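5-oxopent-3-ene-1,2,5-tricarboxylate decarboxylase (Exiguobacterium antarcticum B7, PDB 6IYM) is a magnesium-binding, mostly beta-stranded member of the fumarylacetoacetate hydrolase family and forms an assembly of two protein chains. Local coordinates at residues H146-S151 and P182-E187; Y150-D155 and E266-L271; G76-D81 and M214-V219. One frame throughout, in Å; residues are numbered along the deposited sequence.

From the N terminus, the loop 76-81 comes first; it follows strand 72-75. Its partner, 214-219, follows after 132 residues, and contact 3 closes that long loop at the start of helix 218-225. Contact 1 is nested inside it, joining 146-151 to 182-187 as neighbouring strands of one sheet. Contact 2 starts from the same strand 147-158, shares Y150 and S151 with contact 1, and ends late in the chain at 266-271. It therefore crosses contact 3 and ties the large mixed sheet, which holds strand 147-158, to the five-stranded sheet, which holds strand 269-276. The centres of contacts 1 and 2 are about 10 Å apart. Y150 OH touches V218 CG1 and so links both to the segment 214-219.

Contact 1 of 3, residues H146-S151 and P182-E187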
ATOM      1  N   HIS A 146      12.825  -1.305 -16.812  1.00 45.19           N
ATOM      2  CA  HIS A 146      12.521  -1.345 -15.355  1.00 49.98           C
ATOM      3  C   HIS A 146      11.665  -2.574 -14.968  1.00 48.89           C
ATOM      4  O   HIS A 146      11.267  -2.650 -13.805  1.00 48.24           O
ATOM      5  CB  HIS A 146      11.854  -0.030 -14.927  1.00 46.28           C
ATOM      6  CG  HIS A 146      12.742   1.160 -15.042  1.00 53.43           C
ATOM      7  ND1 HIS A 146      12.996   1.790 -16.264  1.00 51.89           N
ATOM      8  CD2 HIS A 146      13.410   1.860 -14.103  1.00 53.13           C
ATOM      9  CE1 HIS A 146      13.790   2.819 -16.053  1.00 53.24           C
ATOM     10  NE2 HIS A 146      14.057   2.878 -14.748  1.00 53.46           N
ATOM     11  N   VAL A 147      11.353  -3.489 -15.897  1.00 49.41           N
ATOM     12  CA  VAL A 147      10.473  -4.663 -15.620  1.00 42.97           C
ATOM     13  C   VAL A 147      11.387  -5.879 -15.395  1.00 42.95           C
ATOM     14  O   VAL A 147      12.213  -6.201 -16.251  1.00 52.05           O
ATOM     15  CB  VAL A 147       9.426  -4.874 -16.739  1.00 43.12           C
ATOM     16  CG1 VAL A 147       8.628  -6.163 -16.549  1.00 44.92           C
ATOM     17  CG2 VAL A 147       8.454  -3.706 -16.853  1.00 42.86           C
ATOM     18  N   PHE A 148      11.270  -6.542 -14.258  1.00 41.02           N
ATOM     19  CA  PHE A 148      11.954  -7.838 -14.030  1.00 42.46           C
ATOM     20  C   PHE A 148      11.197  -8.929 -14.802  1.00 51.73           C
ATOM     21  O   PHE A 148      11.815  -9.887 -15.290  1.00 42.95           O
ATOM     22  CB  PHE A 148      11.986  -8.174 -12.543  1.00 38.58           C
ATOM     23  CG  PHE A 148      12.699  -9.458 -12.238  1.00 44.54           C
ATOM     24  CD1 PHE A 148      14.087  -9.516 -12.260  1.00 48.10           C
ATOM     25  CD2 PHE A 148      11.982 -10.614 -11.951  1.00 49.81           C
ATOM     26  CE1 PHE A 148      14.748 -10.701 -11.978  1.00 49.23           C
ATOM     27  CE2 PHE A 148      12.649 -11.800 -11.677  1.00 51.83           C
ATOM     28  CZ  PHE A 148      14.025 -11.839 -11.699  1.00 51.04           C
ATOM     29  N   GLY A 149       9.862  -8.842 -14.839  1.00 53.91           N
ATOM     30  CA  GLY A 149       9.042  -9.914 -15.428  1.00 50.48           C
ATOM     31  C   GLY A 149       7.564  -9.785 -15.110  1.00 45.40           C
ATOM     32  O   GLY A 149       7.112  -8.667 -14.851  1.00 49.09           O
ATOM     33  N   TYR A 150       6.842 -10.906 -15.200  1.00 40.36           N
ATOM     34  CA  TYR A 150       5.362 -10.951 -15.171  1.00 44.47           C
ATOM     35  C   TYR A 150       4.894 -12.202 -14.427  1.00 38.84           C
ATOM     36  O   TYR A 150       5.592 -13.239 -14.446  1.00 39.38           O
ATOM     37  CB  TYR A 150       4.789 -10.930 -16.586  1.00 41.63           C
ATOM     38  CG  TYR A 150       5.272  -9.834 -17.496  1.00 40.21           C
ATOM     39  CD1 TYR A 150       6.401 -10.003 -18.286  1.00 42.48           C
ATOM     40  CD2 TYR A 150       4.572  -8.646 -17.609  1.00 39.35           C
ATOM     41  CE1 TYR A 150       6.835  -9.003 -19.143  1.00 41.67           C
ATOM     42  CE2 TYR A 150       4.991  -7.639 -18.466  1.00 44.07           C
ATOM     43  CZ  TYR A 150       6.128  -7.820 -19.236  1.00 42.15           C
ATOM     44  OH  TYR A 150       6.522  -6.817 -20.073  1.00 41.60           O
ATOM     45  N   SER A 151       3.728 -12.084 -13.789  1.00 38.39           N
ATOM     46  CA  SER A 151       3.058 -13.173 -13.032  1.00 37.08           C
ATOM     47  C   SER A 151       1.551 -12.980 -13.122  1.00 37.74           C
ATOM     48  O   SER A 151       1.079 -12.159 -13.937  1.00 37.06           O
ATOM     49  CB  SER A 151       3.570 -13.188 -11.599  1.00 42.68           C
ATOM     50  OG  SER A 151       3.258 -14.400 -10.936  1.00 42.36           O
ATOM     51  N   PRO A 182       1.925 -18.530 -10.356  1.00 41.68           N
ATOM     52  CA  PRO A 182       2.790 -19.367  -9.518  1.00 41.66           C
ATOM     53  C   PRO A 182       4.292 -19.092  -9.659  1.00 41.53           C
ATOM     54  O   PRO A 182       5.066 -19.569  -8.883  1.00 42.28           O
ATOM     55  CB  PRO A 182       2.589 -20.784 -10.049  1.00 40.20           C
ATOM     56  CG  PRO A 182       2.188 -20.585 -11.510  1.00 39.66           C
ATOM     57  CD  PRO A 182       1.506 -19.232 -11.583  1.00 44.17           C
ATOM     58  N   VAL A 183       4.655 -18.403 -10.720  1.00 41.84           N
ATOM     59  CA  VAL A 183       6.063 -18.202 -11.144  1.00 43.11           C
ATOM     60  C   VAL A 183       6.118 -16.791 -11.726  1.00 42.94           C
ATOM     61  O   VAL A 183       5.051 -16.220 -12.033  1.00 45.59           O
ATOM     62  CB  VAL A 183       6.511 -19.272 -12.168  1.00 42.38           C
ATOM     63  CG1 VAL A 183       6.130 -20.679 -11.751  1.00 45.13           C
ATOM     64  CG2 VAL A 183       5.979 -19.022 -13.567  1.00 49.17           C
ATOM     65  N   ILE A 184       7.317 -16.263 -11.890  1.00 41.01           N
ATOM     66  CA  ILE A 184       7.581 -14.981 -12.596  1.00 39.83           C
ATOM     67  C   ILE A 184       8.300 -15.360 -13.896  1.00 42.14           C
ATOM     68  O   ILE A 184       9.355 -15.991 -13.822  1.00 41.80           O
ATOM     69  CB  ILE A 184       8.396 -14.060 -11.669  1.00 41.47           C
ATOM     70  CG1 ILE A 184       7.615 -13.712 -10.398  1.00 43.57           C
ATOM     71  CG2 ILE A 184       8.858 -12.806 -12.393  1.00 48.01           C
ATOM     72  CD1 ILE A 184       8.435 -12.980  -9.364  1.00 46.22           C
ATOM     73  N   VAL A 185       7.762 -14.998 -15.053  1.00 45.73           N
ATOM     74  CA  VAL A 185       8.507 -15.191 -16.330  1.00 50.65           C
ATOM     75  C   VAL A 185       9.280 -13.894 -16.569  1.00 47.17           C
ATOM     76  O   VAL A 185       8.675 -12.832 -16.399  1.00 46.07           O
ATOM     77  CB  VAL A 185       7.594 -15.529 -17.519  1.00 50.76           C
ATOM     78  CG1 VAL A 185       6.819 -16.804 -17.256  1.00 58.09           C
ATOM     79  CG2 VAL A 185       6.635 -14.390 -17.842  1.00 53.89           C
ATOM     80  N   THR A 186      10.551 -14.003 -16.948  1.00 45.27           N
ATOM     81  CA  THR A 186      11.505 -12.866 -17.087  1.00 50.84           C
ATOM     82  C   THR A 186      11.067 -12.003 -18.265  1.00 46.22           C
ATOM     83  O   THR A 186      10.409 -12.527 -19.201  1.00 51.71           O
ATOM     84  CB  THR A 186      12.951 -13.367 -17.218  1.00 56.88           C
ATOM     85  OG1 THR A 186      13.011 -14.284 -18.307  1.00 53.60           O
ATOM     86  CG2 THR A 186      13.452 -14.075 -15.981  1.00 53.65           C
ATOM     87  N   GLU A 187      11.377 -10.716 -18.203  1.00 46.11           N
ATOM     88  CA  GLU A 187      10.919  -9.708 -19.196  1.00 50.58           C
ATOM     89  C   GLU A 187      11.401 -10.142 -20.580  1.00 52.72           C
ATOM     90  O   GLU A 187      10.657  -9.934 -21.564  1.00 58.43           O
ATOM     91  CB  GLU A 187      11.461  -8.324 -18.848  1.00 49.64           C
ATOM     92  CG  GLU A 187      10.978  -7.223 -19.775  1.00 54.11           C
ATOM     93  CD  GLU A 187      11.783  -7.106 -21.064  1.00 57.30           C
ATOM     94  OE1 GLU A 187      13.020  -7.257 -20.994  1.00 61.31           O
ATOM     95  OE2 GLU A 187      11.169  -6.878 -22.133  1.00 55.31           O
TER
HETATM   96  O   HOH W   1       8.456  -7.582 -21.888  1.00 47.89           O
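Strands 147-151 and 183-186 run antiparallel with a strong twist, 132° between their directions, and their axes approach to 4.5 Å. Y150 and V185 are a hydrogen-bonded pair. Y150 N donates to V185 O and V185 N donates to Y150 O, each at 2.9 Å. G149 and T186 form the next pair, which is non-hydrogen-bonded. There V185 O presses close on the bare backbone of G149, 3.1 Å from its CA. Beyond it E187 N bonds F148 O at 3.1 Å. At the other end S151 OG lies anti to its backbone N (chi1 -164°) and donates to V183 O at 2.8 Å, from above the carbonyl plane. This gives a buried hydroxyl a backbone acceptor.

The F148 side chain crosses that of I184 at about a right angle. The CD2 edge of the F148 ring meets I184 CG2 at 3.8 Å, and I40 of helix 36-41 touches both side chains. Y150 and V185 share one face of the sheet, where Y150 CB rests on V185 CG2. The Y150 ring reaches on toward E187. A water at the ring edge, in its plane, joins Y150 OH to E187 OE2. E187 CB lies 3.4 Å from V147 O, and the side chain crosses that of V147 at about a right angle before its carboxylate leads away. In helix 218-225, L222 touches V147 and V218 touches Y150. F148 and G149 both face I130 of strand 121-131, a classic beta bulge. Strand 147-158 thus lies between 121-131 and 178-186 in the mixed sheet of this fumarylacetoacetate hydrolase family fold.

Contact 2 of 3, residues Y150-D155 and E266-L271; sequences YSIIND and EGIGHL. With MG (magnesium ion), chain C.
D155 OD2, at the end of the segment whose I152 packs against I268 and L271, is gripped by the magnesium ion at 2.1 Å and by K172 NZ through a hydrogen bond. E124 and E126 complete the protein ligands of the metal. The other carboxylate oxygen, D155 OD1, forms a salt bridge with K99, so both oxygens have partners.

The contact itself is apolar. Along strand 150-154 the CB atoms alternate: those of I152 and N154 are set toward segment 266-271, those of S151 and I153 away from it. I152 sits between I268 and L271 and slides past each in the opposite direction. Its CG1 is anti to the carbonyl carbon, and the chain stays extended (chi2 177°). This carries I152 CD1 out to 3.3 Å from G269 O. Closer in, I152 CG1 meets I268 CG2 at 4.0 Å.

The axes of 150-154 and 269-271 come within 7.9 Å and run 28° from parallel. This is consistent with two sheets packed face to face, as in a beta sandwich, here the large mixed sheet and the five-stranded sheet that holds strand 269-276. Where the chain enters strand 269-276, I268 and G269 both face I265 of strand 260-265, a classic beta bulge.

L271 enters from the second sheet with CG anti to its backbone N (chi1 -171°). L271 CD2 lies 3.6 Å from I152 O and 4.0 Å from I152 CB. At the other end I268 CD1 reaches Y150 CB at 4.1 Å and lies beside the peptide link to S151. V263 and I265 also touch I152. The CB of N154 is set toward 266-271, but its OD1 accepts from E124 N of strand 121-131.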
ATOM      1  N   TYR A 150       6.842 -10.906 -15.200  1.00 40.36           N
ATOM      2  CA  TYR A 150       5.362 -10.951 -15.171  1.00 44.47           C
ATOM      3  C   TYR A 150       4.894 -12.202 -14.427  1.00 38.84           C
ATOM      4  O   TYR A 150       5.592 -13.239 -14.446  1.00 39.38           O
ATOM      5  CB  TYR A 150       4.789 -10.930 -16.586  1.00 41.63           C
ATOM      6  CG  TYR A 150       5.272  -9.834 -17.496  1.00 40.21           C
ATOM      7  CD1 TYR A 150       6.401 -10.003 -18.286  1.00 42.48           C
ATOM      8  CD2 TYR A 150       4.572  -8.646 -17.609  1.00 39.35           C
ATOM      9  CE1 TYR A 150       6.835  -9.003 -19.143  1.00 41.67           C
ATOM     10  CE2 TYR A 150       4.991  -7.639 -18.466  1.00 44.07           C
ATOM     11  CZ  TYR A 150       6.128  -7.820 -19.236  1.00 42.15           C
ATOM     12  OH  TYR A 150       6.522  -6.817 -20.073  1.00 41.60           O
ATOM     13  N   SER A 151       3.728 -12.084 -13.789  1.00 38.39           N
ATOM     14  CA  SER A 151       3.058 -13.173 -13.032  1.00 37.08           C
ATOM     15  C   SER A 151       1.551 -12.980 -13.122  1.00 37.74           C
ATOM     16  O   SER A 151       1.079 -12.159 -13.937  1.00 37.06           O
ATOM     17  CB  SER A 151       3.570 -13.188 -11.599  1.00 42.68           C
ATOM     18  OG  SER A 151       3.258 -14.400 -10.936  1.00 42.36           O
ATOM     19  N   ILE A 152       0.811 -13.742 -12.331  1.00 42.09           N
ATOM     20  CA  ILE A 152      -0.670 -13.685 -12.303  1.00 38.47           C
ATOM     21  C   ILE A 152      -1.079 -13.160 -10.937  1.00 36.76           C
ATOM     22  O   ILE A 152      -0.442 -13.515  -9.963  1.00 38.09           O
ATOM     23  CB  ILE A 152      -1.287 -15.057 -12.602  1.00 42.62           C
ATOM     24  CG1 ILE A 152      -0.542 -15.757 -13.740  1.00 40.81           C
ATOM     25  CG2 ILE A 152      -2.775 -14.914 -12.869  1.00 43.18           C
ATOM     26  CD1 ILE A 152      -1.043 -17.154 -14.069  1.00 43.05           C
ATOM     27  N   ILE A 153      -2.085 -12.303 -10.926  1.00 36.37           N
ATOM     28  CA  ILE A 153      -2.839 -11.846  -9.738  1.00 38.99           C
ATOM     29  C   ILE A 153      -4.303 -12.208  -9.975  1.00 40.65           C
ATOM     30  O   ILE A 153      -4.783 -11.973 -11.079  1.00 43.65           O
ATOM     31  CB  ILE A 153      -2.645 -10.333  -9.537  1.00 41.38           C
ATOM     32  CG1 ILE A 153      -1.230 -10.044  -9.054  1.00 40.13           C
ATOM     33  CG2 ILE A 153      -3.687  -9.759  -8.601  1.00 44.57           C
ATOM     34  CD1 ILE A 153      -1.045 -10.356  -7.623  1.00 41.96           C
ATOM     35  N   ASN A 154      -4.967 -12.751  -8.957  1.00 40.89           N
ATOM     36  CA  ASN A 154      -6.445 -12.808  -8.877  1.00 38.80           C
ATOM     37  C   ASN A 154      -6.859 -11.676  -7.940  1.00 40.89           C
ATOM     38  O   ASN A 154      -6.636 -11.798  -6.701  1.00 37.05           O
ATOM     39  CB  ASN A 154      -6.945 -14.187  -8.441  1.00 39.16           C
ATOM     40  CG  ASN A 154      -8.438 -14.371  -8.628  1.00 38.23           C
ATOM     41  OD1 ASN A 154      -9.180 -13.406  -8.846  1.00 40.19           O
ATOM     42  ND2 ASN A 154      -8.897 -15.591  -8.436  1.00 33.74           N
ATOM     43  N   ASP A 155      -7.425 -10.614  -8.513  1.00 39.28           N
ATOM     44  CA  ASP A 155      -7.868  -9.411  -7.763  1.00 36.58           C
ATOM     45  C   ASP A 155      -9.219  -9.776  -7.174  1.00 33.78           C
ATOM     46  O   ASP A 155     -10.235  -9.276  -7.664  1.00 37.39           O
ATOM     47  CB  ASP A 155      -7.872  -8.159  -8.663  1.00 35.73           C
ATOM     48  CG  ASP A 155      -8.442  -6.871  -8.057  1.00 35.27           C
ATOM     49  OD1 ASP A 155      -8.653  -6.823  -6.834  1.00 41.64           O
ATOM     50  OD2 ASP A 155      -8.702  -5.903  -8.834  1.00 41.50           O
ATOM     51  N   GLU A 266      -1.106 -17.590 -20.812  1.00 44.87           N
ATOM     52  CA  GLU A 266      -0.270 -18.462 -21.661  1.00 46.97           C
ATOM     53  C   GLU A 266       1.158 -17.924 -21.548  1.00 47.90           C
ATOM     54  O   GLU A 266       1.330 -16.710 -21.527  1.00 43.99           O
ATOM     55  CB  GLU A 266      -0.872 -18.606 -23.070  1.00 58.21           C
ATOM     56  CG  GLU A 266      -0.553 -17.504 -24.054  1.00 61.94           C
ATOM     57  CD  GLU A 266      -1.449 -17.459 -25.290  1.00 67.29           C
ATOM     58  OE1 GLU A 266      -2.134 -18.475 -25.605  1.00 65.70           O
ATOM     59  OE2 GLU A 266      -1.478 -16.392 -25.939  1.00 60.46           O
ATOM     60  N   GLY A 267       2.120 -18.825 -21.332  1.00 48.68           N
ATOM     61  CA  GLY A 267       3.541 -18.497 -21.123  1.00 47.58           C
ATOM     62  C   GLY A 267       3.896 -18.452 -19.657  1.00 44.76           C
ATOM     63  O   GLY A 267       5.076 -18.553 -19.371  1.00 51.53           O
ATOM     64  N   ILE A 268       2.918 -18.305 -18.745  1.00 43.15           N
ATOM     65  CA  ILE A 268       3.193 -18.199 -17.281  1.00 41.76           C
ATOM     66  C   ILE A 268       2.713 -19.466 -16.558  1.00 42.63           C
ATOM     67  O   ILE A 268       3.515 -20.123 -15.831  1.00 46.95           O
ATOM     68  CB  ILE A 268       2.557 -16.922 -16.716  1.00 41.92           C
ATOM     69  CG1 ILE A 268       2.826 -15.714 -17.624  1.00 40.18           C
ATOM     70  CG2 ILE A 268       3.019 -16.705 -15.284  1.00 42.13           C
ATOM     71  CD1 ILE A 268       2.706 -14.386 -16.935  1.00 44.20           C
ATOM     72  N   GLY A 269       1.439 -19.792 -16.691  1.00 40.40           N
ATOM     73  CA  GLY A 269       0.898 -21.011 -16.074  1.00 41.72           C
ATOM     74  C   GLY A 269      -0.464 -20.748 -15.467  1.00 42.20           C
ATOM     75  O   GLY A 269      -1.221 -19.851 -15.993  1.00 37.56           O
ATOM     76  N   HIS A 270      -0.740 -21.479 -14.387  1.00 41.98           N
ATOM     77  CA  HIS A 270      -2.054 -21.581 -13.710  1.00 44.01           C
ATOM     78  C   HIS A 270      -1.926 -21.098 -12.260  1.00 38.89           C
ATOM     79  O   HIS A 270      -1.025 -21.562 -11.586  1.00 41.56           O
ATOM     80  CB  HIS A 270      -2.542 -23.033 -13.818  1.00 44.60           C
ATOM     81  CG  HIS A 270      -2.953 -23.377 -15.207  1.00 47.68           C
ATOM     82  ND1 HIS A 270      -4.272 -23.585 -15.554  1.00 46.72           N
ATOM     83  CD2 HIS A 270      -2.226 -23.521 -16.336  1.00 52.66           C
ATOM     84  CE1 HIS A 270      -4.348 -23.830 -16.848  1.00 51.76           C
ATOM     85  NE2 HIS A 270      -3.098 -23.790 -17.353  1.00 51.25           N
ATOM     86  N   LEU A 271      -2.841 -20.241 -11.816  1.00 35.56           N
ATOM     87  CA  LEU A 271      -3.026 -19.840 -10.406  1.00 38.73           C
ATOM     88  C   LEU A 271      -4.421 -20.305 -10.006  1.00 38.00           C
ATOM     89  O   LEU A 271      -5.406 -19.676 -10.430  1.00 38.84           O
ATOM     90  CB  LEU A 271      -2.851 -18.322 -10.300  1.00 43.71           C
ATOM     91  CG  LEU A 271      -2.799 -17.714  -8.899  1.00 46.58           C
ATOM     92  CD1 LEU A 271      -1.643 -18.263  -8.061  1.00 46.19           C
ATOM     93  CD2 LEU A 271      -2.676 -16.211  -9.003  1.00 42.60           C
TER
HETATM   94 MG    MG C 301      -8.854  -5.692 -10.913  1.00 47.35          MG

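Contact 3 of 3, residues G76-D81 and M214-V219; sequences GKNYAD and MLRDVV
N78 grips the backbone of R216 with both ends of its side-chain amide. N78 OD1 accepts from R216 N at 2.9 Å. N78 ND2 donates to R216 O at 3.1 Å, nearly straight (173°) and with that oxygen close to the amide plane. The two bonds fix the rotation of the amide, and ND2 also bonds T239 O. N78 CG lies anti to the backbone N (chi1 -159°), which carries the amide across to R216. N78 uses its main chain as well: L215 N donates to N78 O at 2.8 Å. A single backbone bridge pairs Y79 with M214.

M214 lies alongside Y79, pointing the same way. M214 CG sits over one face of the Y79 ring, offset toward the rim, 4.1 Å from the ring centroid in a CH-pi contact. The sulfur follows obliquely in a Met-aromatic contact. The bent end brings M214 CE to 3.6 Å from N78 ND2. L215 lies along the backbone of N78 and Y79, with L215 CD2 4.0 Å from A80 CB.

The side chain of K77 comes within about 7 Å of the magnesium ion. The loop after strand 72-75 is thus held to the lead-in of helix 218-225. D217 stands at the N-cap of that helix, and I221 in its first turn touches N78, M214 and R216.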
ATOM      1  N   GLY A  76      -8.040  -0.130 -12.829  1.00 42.87           N
ATOM      2  CA  GLY A  76      -9.500  -0.362 -12.940  1.00 43.45           C
ATOM      3  C   GLY A  76      -9.853  -0.973 -14.299  1.00 45.72           C
ATOM      4  O   GLY A  76      -9.017  -1.681 -14.881  1.00 51.85           O
ATOM      5  N   LYS A  77     -11.037  -0.701 -14.833  1.00 49.64           N
ATOM      6  CA  LYS A  77     -11.467  -1.194 -16.174  1.00 50.93           C
ATOM      7  C   LYS A  77     -10.354  -0.920 -17.195  1.00 48.87           C
ATOM      8  O   LYS A  77     -10.050   0.265 -17.451  1.00 52.13           O
ATOM      9  CB  LYS A  77     -12.762  -0.487 -16.599  1.00 59.49           C
ATOM     10  CG  LYS A  77     -14.043  -1.128 -16.096  1.00 66.11           C
ATOM     11  CD  LYS A  77     -13.990  -1.568 -14.647  1.00 69.84           C
ATOM     12  CE  LYS A  77     -15.130  -2.488 -14.278  1.00 68.20           C
ATOM     13  NZ  LYS A  77     -14.989  -2.986 -12.892  1.00 71.64           N
ATOM     14  N   ASN A  78      -9.772  -1.969 -17.767  1.00 44.42           N
ATOM     15  CA  ASN A  78      -8.650  -1.859 -18.720  1.00 40.77           C
ATOM     16  C   ASN A  78      -8.833  -2.787 -19.918  1.00 40.27           C
ATOM     17  O   ASN A  78      -7.864  -2.960 -20.651  1.00 38.79           O
ATOM     18  CB  ASN A  78      -7.316  -2.139 -18.049  1.00 41.41           C
ATOM     19  CG  ASN A  78      -6.171  -1.544 -18.838  1.00 43.58           C
ATOM     20  OD1 ASN A  78      -6.333  -0.490 -19.463  1.00 45.71           O
ATOM     21  ND2 ASN A  78      -5.041  -2.230 -18.859  1.00 44.14           N
ATOM     22  N   TYR A  79     -10.010  -3.374 -20.143  1.00 45.90           N
ATOM     23  CA  TYR A  79     -10.161  -4.365 -21.247  1.00 48.05           C
ATOM     24  C   TYR A  79     -11.376  -3.972 -22.082  1.00 44.40           C
ATOM     25  O   TYR A  79     -12.396  -3.646 -21.489  1.00 41.16           O
ATOM     26  CB  TYR A  79     -10.280  -5.799 -20.718  1.00 45.14           C
ATOM     27  CG  TYR A  79      -8.968  -6.525 -20.499  1.00 41.45           C
ATOM     28  CD1 TYR A  79      -8.177  -6.257 -19.391  1.00 42.18           C
ATOM     29  CD2 TYR A  79      -8.499  -7.470 -21.396  1.00 38.89           C
ATOM     30  CE1 TYR A  79      -6.971  -6.913 -19.190  1.00 38.48           C
ATOM     31  CE2 TYR A  79      -7.304  -8.155 -21.197  1.00 40.53           C
ATOM     32  CZ  TYR A  79      -6.525  -7.861 -20.091  1.00 40.03           C
ATOM     33  OH  TYR A  79      -5.345  -8.515 -19.869  1.00 40.68           O
ATOM     34  N   ALA A  80     -11.193  -3.934 -23.396  1.00 49.56           N
ATOM     35  CA  ALA A  80     -12.266  -3.895 -24.417  1.00 63.41           C
ATOM     36  C   ALA A  80     -12.982  -5.252 -24.428  1.00 67.45           C
ATOM     37  O   ALA A  80     -12.340  -6.265 -24.075  1.00 56.43           O
ATOM     38  CB  ALA A  80     -11.684  -3.566 -25.773  1.00 60.48           C
ATOM     39  N   ASP A  81     -14.269  -5.264 -24.786  1.00 82.64           N
ATOM     40  CA  ASP A  81     -15.110  -6.491 -24.828  1.00 89.81           C
ATOM     41  C   ASP A  81     -14.846  -7.225 -26.152  1.00 98.29           C
ATOM     42  O   ASP A  81     -13.942  -8.079 -26.173  1.00 88.25           O
ATOM     43  CB  ASP A  81     -16.588  -6.157 -24.587  1.00 96.06           C
ATOM     44  CG  ASP A  81     -16.978  -6.049 -23.119  1.00 95.63           C
ATOM     45  OD1 ASP A  81     -16.071  -5.992 -22.270  1.00 91.15           O
ATOM     46  OD2 ASP A  81     -18.191  -6.040 -22.833  1.00 96.91           O
ATOM     47  N   MET A 214      -6.387  -4.745 -24.119  1.00 43.07           N
ATOM     48  CA  MET A 214      -6.034  -3.756 -23.049  1.00 47.65           C
ATOM     49  C   MET A 214      -6.176  -2.322 -23.585  1.00 47.52           C
ATOM     50  O   MET A 214      -5.621  -2.025 -24.655  1.00 51.97           O
ATOM     51  CB  MET A 214      -4.594  -3.958 -22.562  1.00 44.64           C
ATOM     52  CG  MET A 214      -4.404  -5.156 -21.637  1.00 43.00           C
ATOM     53  SD  MET A 214      -2.648  -5.463 -21.292  1.00 55.59           S
ATOM     54  CE  MET A 214      -2.467  -4.661 -19.706  1.00 53.88           C
ATOM     55  N   LEU A 215      -6.904  -1.473 -22.867  1.00 49.19           N
ATOM     56  CA  LEU A 215      -7.145  -0.052 -23.232  1.00 49.95           C
ATOM     57  C   LEU A 215      -5.850   0.743 -22.997  1.00 53.11           C
ATOM     58  O   LEU A 215      -5.561   1.647 -23.829  1.00 53.19           O
ATOM     59  CB  LEU A 215      -8.341   0.475 -22.424  1.00 51.25           C
ATOM     60  CG  LEU A 215      -9.627  -0.354 -22.518  1.00 52.76           C
ATOM     61  CD1 LEU A 215     -10.694   0.168 -21.556  1.00 53.08           C
ATOM     62  CD2 LEU A 215     -10.163  -0.368 -23.936  1.00 53.08           C
ATOM     63  N   ARG A 216      -5.071   0.372 -21.965  1.00 50.00           N
ATOM     64  CA  ARG A 216      -3.659   0.813 -21.750  1.00 48.17           C
ATOM     65  C   ARG A 216      -2.727  -0.407 -21.679  1.00 47.39           C
ATOM     66  O   ARG A 216      -2.838  -1.199 -20.710  1.00 52.64           O
ATOM     67  CB  ARG A 216      -3.580   1.683 -20.484  1.00 50.77           C
ATOM     68  CG  ARG A 216      -4.198   3.063 -20.673  1.00 54.83           C
ATOM     69  CD  ARG A 216      -4.820   3.643 -19.424  1.00 58.56           C
ATOM     70  NE  ARG A 216      -5.457   4.938 -19.666  1.00 52.37           N
ATOM     71  CZ  ARG A 216      -6.760   5.159 -19.781  1.00 55.41           C
ATOM     72  NH1 ARG A 216      -7.630   4.165 -19.700  1.00 55.98           N
ATOM     73  NH2 ARG A 216      -7.194   6.387 -20.008  1.00 54.00           N
ATOM     74  N   ASP A 217      -1.829  -0.550 -22.655  1.00 48.13           N
ATOM     75  CA  ASP A 217      -0.856  -1.670 -22.752  1.00 46.35           C
ATOM     76  C   ASP A 217       0.179  -1.545 -21.619  1.00 47.92           C
ATOM     77  O   ASP A 217       0.099  -0.581 -20.811  1.00 46.09           O
ATOM     78  CB  ASP A 217      -0.259  -1.759 -24.163  1.00 53.75           C
ATOM     79  CG  ASP A 217       0.793  -0.714 -24.480  1.00 58.05           C
ATOM     80  OD1 ASP A 217       0.846   0.289 -23.747  1.00 57.12           O
ATOM     81  OD2 ASP A 217       1.564  -0.931 -25.441  1.00 60.26           O
ATOM     82  N   VAL A 218       1.079  -2.514 -21.512  1.00 44.11           N
ATOM     83  CA  VAL A 218       2.047  -2.589 -20.383  1.00 47.62           C
ATOM     84  C   VAL A 218       2.877  -1.291 -20.372  1.00 50.08           C
ATOM     85  O   VAL A 218       2.871  -0.573 -19.336  1.00 50.28           O
ATOM     86  CB  VAL A 218       2.889  -3.874 -20.477  1.00 47.72           C
ATOM     87  CG1 VAL A 218       4.117  -3.848 -19.564  1.00 44.03           C
ATOM     88  CG2 VAL A 218       2.034  -5.092 -20.186  1.00 47.75           C
ATOM     89  N   VAL A 219       3.508  -0.932 -21.487  1.00 50.56           N
ATOM     90  CA  VAL A 219       4.368   0.292 -21.553  1.00 49.08           C
ATOM     91  C   VAL A 219       3.563   1.531 -21.136  1.00 45.24           C
ATOM     92  O   VAL A 219       4.060   2.268 -20.272  1.00 50.06           O
ATOM     93  CB  VAL A 219       5.092   0.444 -22.903  1.00 55.71           C
ATOM     94  CG1 VAL A 219       5.657   1.838 -23.108  1.00 59.31           C
ATOM     95  CG2 VAL A 219       6.212  -0.576 -23.022  1.00 57.04           C
TER